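Local coordinates for protein putative ADP-Ribosyltransferase Scabin (Streptomyces scabiei 87.22, PDB 5EWY) that is a toxin of the potato scab pathogen that ADP-ribosylates DNA, probably with NAD+ as the ADP-ribose donor, at residues A[67-79]-A[113-125]. Sequence-based numbering, arbitrary orientation.
With 5TQ (4-(8-fluoranyl-6-oxidanylidene-1,3,4,5-tetrahydrobenzo[c][1,6]naphthyridin-2-yl)butanoic acid), chain B.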
ATOM      1  N   VAL A  67       8.439   5.516  11.132  1.00 26.11           N
ATOM      2  CA  VAL A  67       9.655   5.275  10.373  1.00 26.76           C
ATOM      3  C   VAL A  67       9.227   5.126   8.921  1.00 25.27           C
ATOM      4  O   VAL A  67       8.548   4.160   8.549  1.00 24.80           O
ATOM      5  CB  VAL A  67      10.405   4.036  10.876  1.00 29.57           C
ATOM      6  CG1 VAL A  67      11.655   3.824  10.046  1.00 33.01           C
ATOM      7  CG2 VAL A  67      10.749   4.189  12.342  1.00 36.26           C
ATOM      8  N   TRP A  68       9.597   6.094   8.089  1.00 28.42           N
ATOM      9  CA  TRP A  68       9.156   6.099   6.704  1.00 25.26           C
ATOM     10  C   TRP A  68      10.007   5.167   5.866  1.00 25.44           C
ATOM     11  O   TRP A  68      11.223   5.064   6.067  1.00 27.25           O
ATOM     12  CB  TRP A  68       9.283   7.508   6.134  1.00 27.33           C
ATOM     13  CG  TRP A  68       8.446   8.493   6.866  1.00 30.20           C
ATOM     14  CD1 TRP A  68       8.847   9.328   7.864  1.00 37.34           C
ATOM     15  CD2 TRP A  68       7.049   8.736   6.670  1.00 29.28           C
ATOM     16  NE1 TRP A  68       7.783  10.081   8.302  1.00 38.65           N
ATOM     17  CE2 TRP A  68       6.670   9.741   7.581  1.00 33.84           C
ATOM     18  CE3 TRP A  68       6.084   8.205   5.810  1.00 29.00           C
ATOM     19  CZ2 TRP A  68       5.362  10.223   7.658  1.00 35.64           C
ATOM     20  CZ3 TRP A  68       4.790   8.694   5.882  1.00 32.57           C
ATOM     21  CH2 TRP A  68       4.442   9.687   6.799  1.00 31.31           C
ATOM     22  N   ARG A  69       9.357   4.512   4.921  1.00 23.74           N
ATOM     23  CA  ARG A  69      10.050   3.695   3.939  1.00 24.54           C
ATOM     24  C   ARG A  69      10.871   4.590   3.017  1.00 23.11           C
ATOM     25  O   ARG A  69      10.393   5.626   2.541  1.00 26.09           O
ATOM     26  CB  ARG A  69       9.011   2.916   3.144  1.00 20.79           C
ATOM     27  CG  ARG A  69       9.514   2.344   1.818  1.00 20.96           C
ATOM     28  CD  ARG A  69       8.439   1.457   1.227  1.00 19.87           C
ATOM     29  NE  ARG A  69       8.593   1.159  -0.202  1.00 16.88           N
ATOM     30  CZ  ARG A  69       8.140   1.947  -1.172  1.00 19.04           C
ATOM     31  NH1 ARG A  69       8.276   1.598  -2.445  1.00 18.09           N
ATOM     32  NH2 ARG A  69       7.586   3.110  -0.881  1.00 19.62           N
ATOM     33  N   THR A  70      12.127   4.211   2.788  1.00 24.88           N
ATOM     34  CA  THR A  70      13.016   4.999   1.949  1.00 25.15           C
ATOM     35  C   THR A  70      13.431   4.245   0.698  1.00 24.20           C
ATOM     36  O   THR A  70      14.174   4.802  -0.118  1.00 28.42           O
ATOM     37  CB  THR A  70      14.256   5.478   2.725  1.00 30.21           C
ATOM     38  OG1 THR A  70      14.984   4.348   3.207  1.00 36.55           O
ATOM     39  CG2 THR A  70      13.843   6.343   3.899  1.00 34.39           C
ATOM     40  N   THR A  71      13.037   2.998   0.550  1.00 23.93           N
ATOM     41  CA  THR A  71      13.251   2.258  -0.677  1.00 22.52           C
ATOM     42  C   THR A  71      12.114   2.542  -1.649  1.00 20.27           C
ATOM     43  O   THR A  71      11.121   3.206  -1.330  1.00 22.13           O
ATOM     44  CB  THR A  71      13.378   0.772  -0.374  1.00 21.31           C
ATOM     45  OG1 THR A  71      12.180   0.327   0.288  1.00 23.05           O
ATOM     46  CG2 THR A  71      14.567   0.500   0.521  1.00 24.43           C
ATOM     47  N   CYS A  72      12.202   1.948  -2.838  1.00 19.32           N
ATOM     48  CA  CYS A  72      11.298   2.273  -3.931  1.00 17.25           C
ATOM     49  C   CYS A  72      11.063   1.042  -4.784  1.00 18.03           C
ATOM     50  O   CYS A  72      10.860   1.136  -5.998  1.00 21.22           O
ATOM     51  CB  CYS A  72      11.840   3.419  -4.795  1.00 21.24           C
ATOM     52  SG  CYS A  72      13.463   3.176  -5.469  1.00 25.94           S
ATOM     53  N   GLY A  73      11.025  -0.118  -4.149  1.00 18.27           N
ATOM     54  CA  GLY A  73      10.631  -1.314  -4.843  1.00 16.47           C
ATOM     55  C   GLY A  73       9.125  -1.401  -4.967  1.00 14.45           C
ATOM     56  O   GLY A  73       8.371  -0.679  -4.311  1.00 16.62           O
ATOM     57  N   THR A  74       8.693  -2.296  -5.844  1.00 16.01           N
ATOM     58  CA  THR A  74       7.278  -2.550  -6.028  1.00 14.47           C
ATOM     59  C   THR A  74       6.676  -3.052  -4.719  1.00 13.70           C
ATOM     60  O   THR A  74       7.276  -3.884  -4.029  1.00 15.35           O
ATOM     61  CB  THR A  74       7.077  -3.605  -7.104  1.00 13.60           C
ATOM     62  OG1 THR A  74       7.724  -3.194  -8.306  1.00 16.56           O
ATOM     63  CG2 THR A  74       5.586  -3.824  -7.401  1.00 16.81           C
ATOM     64  N   LEU A  75       5.516  -2.498  -4.373  1.00 13.27           N
ATOM     65  CA  LEU A  75       4.692  -2.933  -3.259  1.00 13.33           C
ATOM     66  C   LEU A  75       3.409  -3.518  -3.824  1.00 13.61           C
ATOM     67  O   LEU A  75       3.103  -3.374  -5.011  1.00 13.59           O
ATOM     68  CB  LEU A  75       4.388  -1.770  -2.311  1.00 14.91           C
ATOM     69  CG  LEU A  75       5.595  -1.072  -1.670  1.00 15.44           C
ATOM     70  CD1 LEU A  75       5.142   0.150  -0.882  1.00 16.48           C
ATOM     71  CD2 LEU A  75       6.398  -1.997  -0.799  1.00 15.73           C
ATOM     72  N   TYR A  76       2.651  -4.159  -2.941  1.00 14.30           N
ATOM     73  CA  TYR A  76       1.469  -4.893  -3.365  1.00 14.57           C
ATOM     74  C   TYR A  76       0.313  -4.617  -2.421  1.00 14.32           C
ATOM     75  O   TYR A  76       0.507  -4.296  -1.256  1.00 14.82           O
ATOM     76  CB  TYR A  76       1.736  -6.422  -3.456  1.00 14.67           C
ATOM     77  CG  TYR A  76       3.013  -6.686  -4.196  1.00 14.04           C
ATOM     78  CD1 TYR A  76       4.229  -6.690  -3.526  1.00 13.97           C
ATOM     79  CD2 TYR A  76       3.014  -6.861  -5.558  1.00 14.41           C
ATOM     80  CE1 TYR A  76       5.424  -6.851  -4.223  1.00 14.65           C
ATOM     81  CE2 TYR A  76       4.209  -7.034  -6.258  1.00 15.00           C
ATOM     82  CZ  TYR A  76       5.366  -7.054  -5.555  1.00 14.48           C
ATOM     83  OH  TYR A  76       6.543  -7.192  -6.259  1.00 18.05           O
ATOM     84  N   ARG A  77      -0.889  -4.719  -2.963  1.00 15.57           N
ATOM     85  CA  ARG A  77      -2.089  -4.634  -2.145  1.00 14.35           C
ATOM     86  C   ARG A  77      -3.127  -5.601  -2.696  1.00 13.59           C
ATOM     87  O   ARG A  77      -3.527  -5.472  -3.862  1.00 15.73           O
ATOM     88  CB  ARG A  77      -2.652  -3.212  -2.127  1.00 13.99           C
ATOM     89  CG  ARG A  77      -3.957  -3.144  -1.347  1.00 15.72           C
ATOM     90  CD  ARG A  77      -4.469  -1.715  -1.184  1.00 15.93           C
ATOM     91  NE  ARG A  77      -5.864  -1.738  -0.725  1.00 16.69           N
ATOM     92  CZ  ARG A  77      -6.258  -1.877   0.533  1.00 16.73           C
ATOM     93  NH1 ARG A  77      -7.557  -1.923   0.807  1.00 19.61           N
ATOM     94  NH2 ARG A  77      -5.395  -1.931   1.534  1.00 17.95           N
ATOM     95  N   SER A  78      -3.575  -6.534  -1.847  1.00 16.66           N
ATOM     96  CA  SER A  78      -4.730  -7.382  -2.129  1.00 16.14           C
ATOM     97  C   SER A  78      -5.978  -6.546  -1.858  1.00 16.72           C
ATOM     98  O   SER A  78      -6.077  -5.916  -0.811  1.00 19.07           O
ATOM     99  CB  SER A  78      -4.662  -8.597  -1.183  1.00 20.86           C
ATOM    100  OG  SER A  78      -5.786  -9.413  -1.376  1.00 31.79           O
ATOM    101  N   ASP A  79      -6.885  -6.474  -2.826  1.00 17.27           N
ATOM    102  CA  ASP A  79      -8.112  -5.709  -2.639  1.00 17.82           C
ATOM    103  C   ASP A  79      -9.210  -6.368  -3.459  1.00 21.23           C
ATOM    104  O   ASP A  79      -8.992  -6.771  -4.602  1.00 26.04           O
ATOM    105  CB  ASP A  79      -7.872  -4.249  -3.063  1.00 19.59           C
ATOM    106  CG  ASP A  79      -8.821  -3.271  -2.417  1.00 20.90           C
ATOM    107  OD1 ASP A  79     -10.032  -3.591  -2.290  1.00 23.86           O
ATOM    108  OD2 ASP A  79      -8.362  -2.164  -2.034  1.00 20.04           O
ATOM    109  N   SER A 113      -9.434   4.001   9.144  1.00 26.60           N
ATOM    110  CA  SER A 113      -8.168   4.668   9.410  1.00 26.41           C
ATOM    111  C   SER A 113      -7.811   5.612   8.271  1.00 27.26           C
ATOM    112  O   SER A 113      -8.446   5.581   7.207  1.00 25.75           O
ATOM    113  CB  SER A 113      -7.083   3.615   9.585  1.00 26.39           C
ATOM    114  OG  SER A 113      -6.484   3.303   8.335  1.00 24.19           O
ATOM    115  N   PRO A 114      -6.811   6.475   8.475  1.00 24.87           N
ATOM    116  CA  PRO A 114      -6.296   7.316   7.387  1.00 25.44           C
ATOM    117  C   PRO A 114      -5.330   6.592   6.472  1.00 21.56           C
ATOM    118  O   PRO A 114      -4.765   7.230   5.572  1.00 24.57           O
ATOM    119  CB  PRO A 114      -5.556   8.420   8.157  1.00 31.54           C
ATOM    120  CG  PRO A 114      -5.047   7.714   9.352  1.00 25.95           C
ATOM    121  CD  PRO A 114      -6.152   6.786   9.756  1.00 27.53           C
ATOM    122  N   TYR A 115      -5.087   5.314   6.711  1.00 21.46           N
ATOM    123  CA  TYR A 115      -4.034   4.568   6.033  1.00 19.79           C
ATOM    124  C   TYR A 115      -4.603   3.643   4.967  1.00 19.21           C
ATOM    125  O   TYR A 115      -5.697   3.087   5.110  1.00 21.54           O
ATOM    126  CB  TYR A 115      -3.266   3.701   7.045  1.00 20.97           C
ATOM    127  CG  TYR A 115      -2.699   4.485   8.187  1.00 21.67           C
ATOM    128  CD1 TYR A 115      -1.638   5.361   7.983  1.00 22.60           C
ATOM    129  CD2 TYR A 115      -3.214   4.369   9.472  1.00 23.70           C
ATOM    130  CE1 TYR A 115      -1.122   6.111   9.025  1.00 22.86           C
ATOM    131  CE2 TYR A 115      -2.691   5.091  10.513  1.00 24.72           C
ATOM    132  CZ  TYR A 115      -1.648   5.964  10.286  1.00 23.74           C
ATOM    133  OH  TYR A 115      -1.137   6.693  11.323  1.00 26.87           O
ATOM    134  N   VAL A 116      -3.838   3.461   3.894  1.00 18.51           N
ATOM    135  CA  VAL A 116      -4.049   2.354   2.973  1.00 19.16           C
ATOM    136  C   VAL A 116      -2.903   1.374   3.166  1.00 17.33           C
ATOM    137  O   VAL A 116      -1.733   1.747   3.005  1.00 18.11           O
ATOM    138  CB  VAL A 116      -4.145   2.817   1.514  1.00 19.45           C
ATOM    139  CG1 VAL A 116      -4.186   1.622   0.574  1.00 19.70           C
ATOM    140  CG2 VAL A 116      -5.393   3.678   1.314  1.00 21.24           C
ATOM    141  N   SER A 117      -3.238   0.126   3.469  1.00 19.50           N
ATOM    142  CA  SER A 117      -2.238  -0.899   3.722  1.00 18.29           C
ATOM    143  C   SER A 117      -1.732  -1.485   2.422  1.00 16.72           C
ATOM    144  O   SER A 117      -2.498  -1.782   1.508  1.00 17.89           O
ATOM    145  CB  SER A 117      -2.829  -2.040   4.529  1.00 20.17           C
ATOM    146  OG  SER A 117      -3.186  -1.582   5.828  1.00 25.52           O
ATOM    147  N   THR A 118      -0.420  -1.684   2.370  1.00 16.43           N
ATOM    148  CA  THR A 118       0.264  -2.379   1.284  1.00 15.39           C
ATOM    149  C   THR A 118       1.286  -3.287   1.938  1.00 14.02           C
ATOM    150  O   THR A 118       1.521  -3.231   3.145  1.00 15.66           O
ATOM    151  CB  THR A 118       0.967  -1.408   0.319  1.00 17.20           C
ATOM    152  OG1 THR A 118       2.112  -0.824   0.955  1.00 16.64           O
ATOM    153  CG2 THR A 118      -0.009  -0.296  -0.165  1.00 17.73           C
ATOM    154  N   THR A 119       1.956  -4.093   1.118  1.00 14.39           N
ATOM    155  CA  THR A 119       2.958  -5.009   1.634  1.00 13.36           C
ATOM    156  C   THR A 119       4.172  -5.064   0.719  1.00 14.98           C
ATOM    157  O   THR A 119       4.061  -4.935  -0.496  1.00 14.88           O
ATOM    158  CB  THR A 119       2.358  -6.434   1.817  1.00 13.48           C
ATOM    159  OG1 THR A 119       3.357  -7.341   2.259  1.00 15.79           O
ATOM    160  CG2 THR A 119       1.734  -6.943   0.549  1.00 16.13           C
ATOM    161  N   TYR A 120       5.307  -5.394   1.330  1.00 15.01           N
ATOM    162  CA  TYR A 120       6.497  -5.725   0.574  1.00 14.20           C
ATOM    163  C   TYR A 120       6.410  -7.097  -0.083  1.00 14.86           C
ATOM    164  O   TYR A 120       7.231  -7.409  -0.954  1.00 16.51           O
ATOM    165  CB  TYR A 120       7.704  -5.751   1.517  1.00 15.75           C
ATOM    166  CG  TYR A 120       8.170  -4.432   2.088  1.00 14.74           C
ATOM    167  CD1 TYR A 120       8.841  -3.514   1.302  1.00 15.15           C
ATOM    168  CD2 TYR A 120       8.053  -4.161   3.450  1.00 15.06           C
ATOM    169  CE1 TYR A 120       9.329  -2.331   1.827  1.00 16.61           C
ATOM    170  CE2 TYR A 120       8.529  -2.964   3.981  1.00 17.58           C
ATOM    171  CZ  TYR A 120       9.188  -2.074   3.159  1.00 17.29           C
ATOM    172  OH  TYR A 120       9.682  -0.888   3.658  1.00 20.17           O
ATOM    173  N   ASP A 121       5.448  -7.929   0.310  1.00 15.81           N
ATOM    174  CA  ASP A 121       5.381  -9.342  -0.080  1.00 14.97           C
ATOM    175  C   ASP A 121       4.409  -9.533  -1.240  1.00 15.08           C
ATOM    176  O   ASP A 121       3.175  -9.455  -1.060  1.00 14.99           O
ATOM    177  CB  ASP A 121       4.933 -10.144   1.142  1.00 14.64           C
ATOM    178  CG  ASP A 121       4.875 -11.627   0.897  1.00 18.68           C
ATOM    179  OD1 ASP A 121       5.197 -12.094  -0.206  1.00 18.40           O
ATOM    180  OD2 ASP A 121       4.481 -12.343   1.867  1.00 23.16           O
ATOM    181  N   HIS A 122       4.962  -9.821  -2.420  1.00 14.26           N
ATOM    182  CA  HIS A 122       4.163 -10.115  -3.600  1.00 13.36           C
ATOM    183  C   HIS A 122       3.088 -11.159  -3.337  1.00 14.25           C
ATOM    184  O   HIS A 122       2.009 -11.103  -3.952  1.00 15.58           O
ATOM    185  CB  HIS A 122       5.093 -10.575  -4.718  1.00 14.40           C
ATOM    186  CG  HIS A 122       4.358 -11.063  -5.927  1.00 15.82           C
ATOM    187  ND1 HIS A 122       3.928 -12.365  -6.062  1.00 16.19           N
ATOM    188  CD2 HIS A 122       3.902 -10.403  -7.020  1.00 17.84           C
ATOM    189  CE1 HIS A 122       3.261 -12.492  -7.191  1.00 17.57           C
ATOM    190  NE2 HIS A 122       3.228 -11.319  -7.796  1.00 19.98           N
ATOM    191  N   ASP A 123       3.391 -12.137  -2.498  1.00 15.96           N
ATOM    192  CA  ASP A 123       2.537 -13.310  -2.288  1.00 15.24           C
ATOM    193  C   ASP A 123       1.530 -13.172  -1.147  1.00 15.51           C
ATOM    194  O   ASP A 123       0.829 -14.143  -0.850  1.00 17.43           O
ATOM    195  CB  ASP A 123       3.398 -14.549  -2.037  1.00 14.93           C
ATOM    196  CG  ASP A 123       4.254 -14.897  -3.208  1.00 18.77           C
ATOM    197  OD1 ASP A 123       3.874 -14.624  -4.356  1.00 18.44           O
ATOM    198  OD2 ASP A 123       5.337 -15.430  -2.947  1.00 30.40           O
ATOM    199  N   LEU A 124       1.450 -12.018  -0.492  1.00 14.54           N
ATOM    200  CA  LEU A 124       0.554 -11.929   0.649  1.00 13.48           C
ATOM    201  C   LEU A 124      -0.889 -12.117   0.214  1.00 14.90           C
ATOM    202  O   LEU A 124      -1.740 -12.510   1.026  1.00 15.43           O
ATOM    203  CB  LEU A 124       0.749 -10.591   1.373  1.00 14.40           C
ATOM    204  CG  LEU A 124       0.058 -10.543   2.763  1.00 15.32           C
ATOM    205  CD1 LEU A 124       0.800 -11.423   3.712  1.00 19.68           C
ATOM    206  CD2 LEU A 124       0.083  -9.136   3.261  1.00 16.05           C
ATOM    207  N   TYR A 125      -1.198 -11.853  -1.043  1.00 14.14           N
ATOM    208  CA  TYR A 125      -2.549 -12.059  -1.556  1.00 17.91           C
ATOM    209  C   TYR A 125      -3.047 -13.472  -1.290  1.00 17.47           C
ATOM    210  O   TYR A 125      -4.260 -13.684  -1.160  1.00 18.96           O
ATOM    211  CB  TYR A 125      -2.609 -11.748  -3.070  1.00 17.68           C
ATOM    212  CG  TYR A 125      -1.994 -12.806  -3.956  1.00 16.67           C
ATOM    213  CD1 TYR A 125      -2.737 -13.862  -4.451  1.00 18.80           C
ATOM    214  CD2 TYR A 125      -0.658 -12.724  -4.329  1.00 16.27           C
ATOM    215  CE1 TYR A 125      -2.158 -14.824  -5.245  1.00 17.86           C
ATOM    216  CE2 TYR A 125      -0.077 -13.683  -5.124  1.00 17.50           C
ATOM    217  CZ  TYR A 125      -0.833 -14.718  -5.602  1.00 17.15           C
ATOM    218  OH  TYR A 125      -0.313 -15.730  -6.366  1.00 18.36           O
TER
HETATM  219  N12 5TQ B 301      -7.503  -5.126   4.517  1.00 27.46           N
HETATM  220  C13 5TQ B 301      -7.922  -5.348   3.272  1.00 35.37           C
HETATM  221  C15 5TQ B 301      -8.496  -4.908   5.617  1.00 29.38           C
HETATM  222  C17 5TQ B 301      -9.722  -2.703   5.295  1.00 39.96           C
HETATM  223  C01 5TQ B 301      -1.513  -5.805   3.321  1.00 19.58           C
HETATM  224  C02 5TQ B 301      -1.026  -5.641   4.610  1.00 19.63           C
HETATM  225  C03 5TQ B 301      -1.887  -5.409   5.676  1.00 21.12           C
HETATM  226  C04 5TQ B 301      -3.254  -5.320   5.447  1.00 22.44           C
HETATM  227  C05 5TQ B 301      -3.778  -5.505   4.152  1.00 20.36           C
HETATM  228  C06 5TQ B 301      -2.887  -5.731   3.089  1.00 19.35           C
HETATM  229  C07 5TQ B 301      -3.414  -5.939   1.745  1.00 19.41           C
HETATM  230  C08 5TQ B 301      -5.195  -5.424   3.884  1.00 20.85           C
HETATM  231  C09 5TQ B 301      -5.617  -5.623   2.539  1.00 23.81           C
HETATM  232  N10 5TQ B 301      -4.740  -5.847   1.530  1.00 18.61           N
HETATM  233  C11 5TQ B 301      -6.192  -5.199   4.844  1.00 25.78           C
HETATM  234  C14 5TQ B 301      -7.040  -5.547   2.260  1.00 22.58           C
HETATM  235  C16 5TQ B 301      -9.797  -4.216   5.236  1.00 39.05           C
HETATM  236  C18 5TQ B 301      -9.187  -2.127   4.000  1.00 44.55           C
HETATM  237  O19 5TQ B 301      -2.637  -6.157   0.779  1.00 17.62           O
HETATM  238  F20 5TQ B 301       0.288  -5.723   4.823  1.00 21.50           F
HETATM  239  O21 5TQ B 301      -9.763  -1.130   3.489  1.00 32.28           O
HETATM  240  O22 5TQ B 301      -8.194  -2.646   3.460  1.00 26.11           O
HETATM  241  O   HOH W   1      12.301  -0.398   2.921  1.00 25.31           O
HETATM  242  O   HOH W   2      -6.063  -0.390   4.055  1.00 23.78           O
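Y76 and T119 join the two central sheets of the ADP-ribosyltransferase fold through a single antiparallel, hydrogen-bonded bridge, a worked example of how two edge strands can meet briefly and diverge to leave a ligand cleft. Y76 N gives a bond to T119 O and T119 N returns one to Y76 O (2.8 Å), while the N-to-C directions of the two strands lie 121° apart, well short of antiparallel. Just beyond the bridge, R77 runs out extended, CG anti to its backbone nitrogen (chi1 176°), until NH2 meets a lone pair of S117 O at 2.9 Å, almost in the guanidinium plane. V116 CG1 lies over one guanidinium face, and the inhibitor's C14 over the opposite one. R77 NH1 donates to O22 of the inhibitor carboxylate (2.8 Å); S78 N and O grip its lactam O19 and N10, the amide pairing by which nicotinamide-site inhibitors are held in this family. Farther along, H122 CA sits 3.5 Å from the centroid of the Y76 ring, over its face, with the imidazole edge turned toward that same face. On the other flank, the Y120 ring lies alongside L75 and its hydroxyl end meets R69 CD, that hydroxyl bonded to D144 and to a water shared with T71. In the second shell, E160 and Y106 bond S117 OG, and D79 OD2 helps to fix the R77 guanidinium's rotation by accepting from both NE (2.9 Å) and NH1 (3.0 Å), approached from one face of the carboxylate.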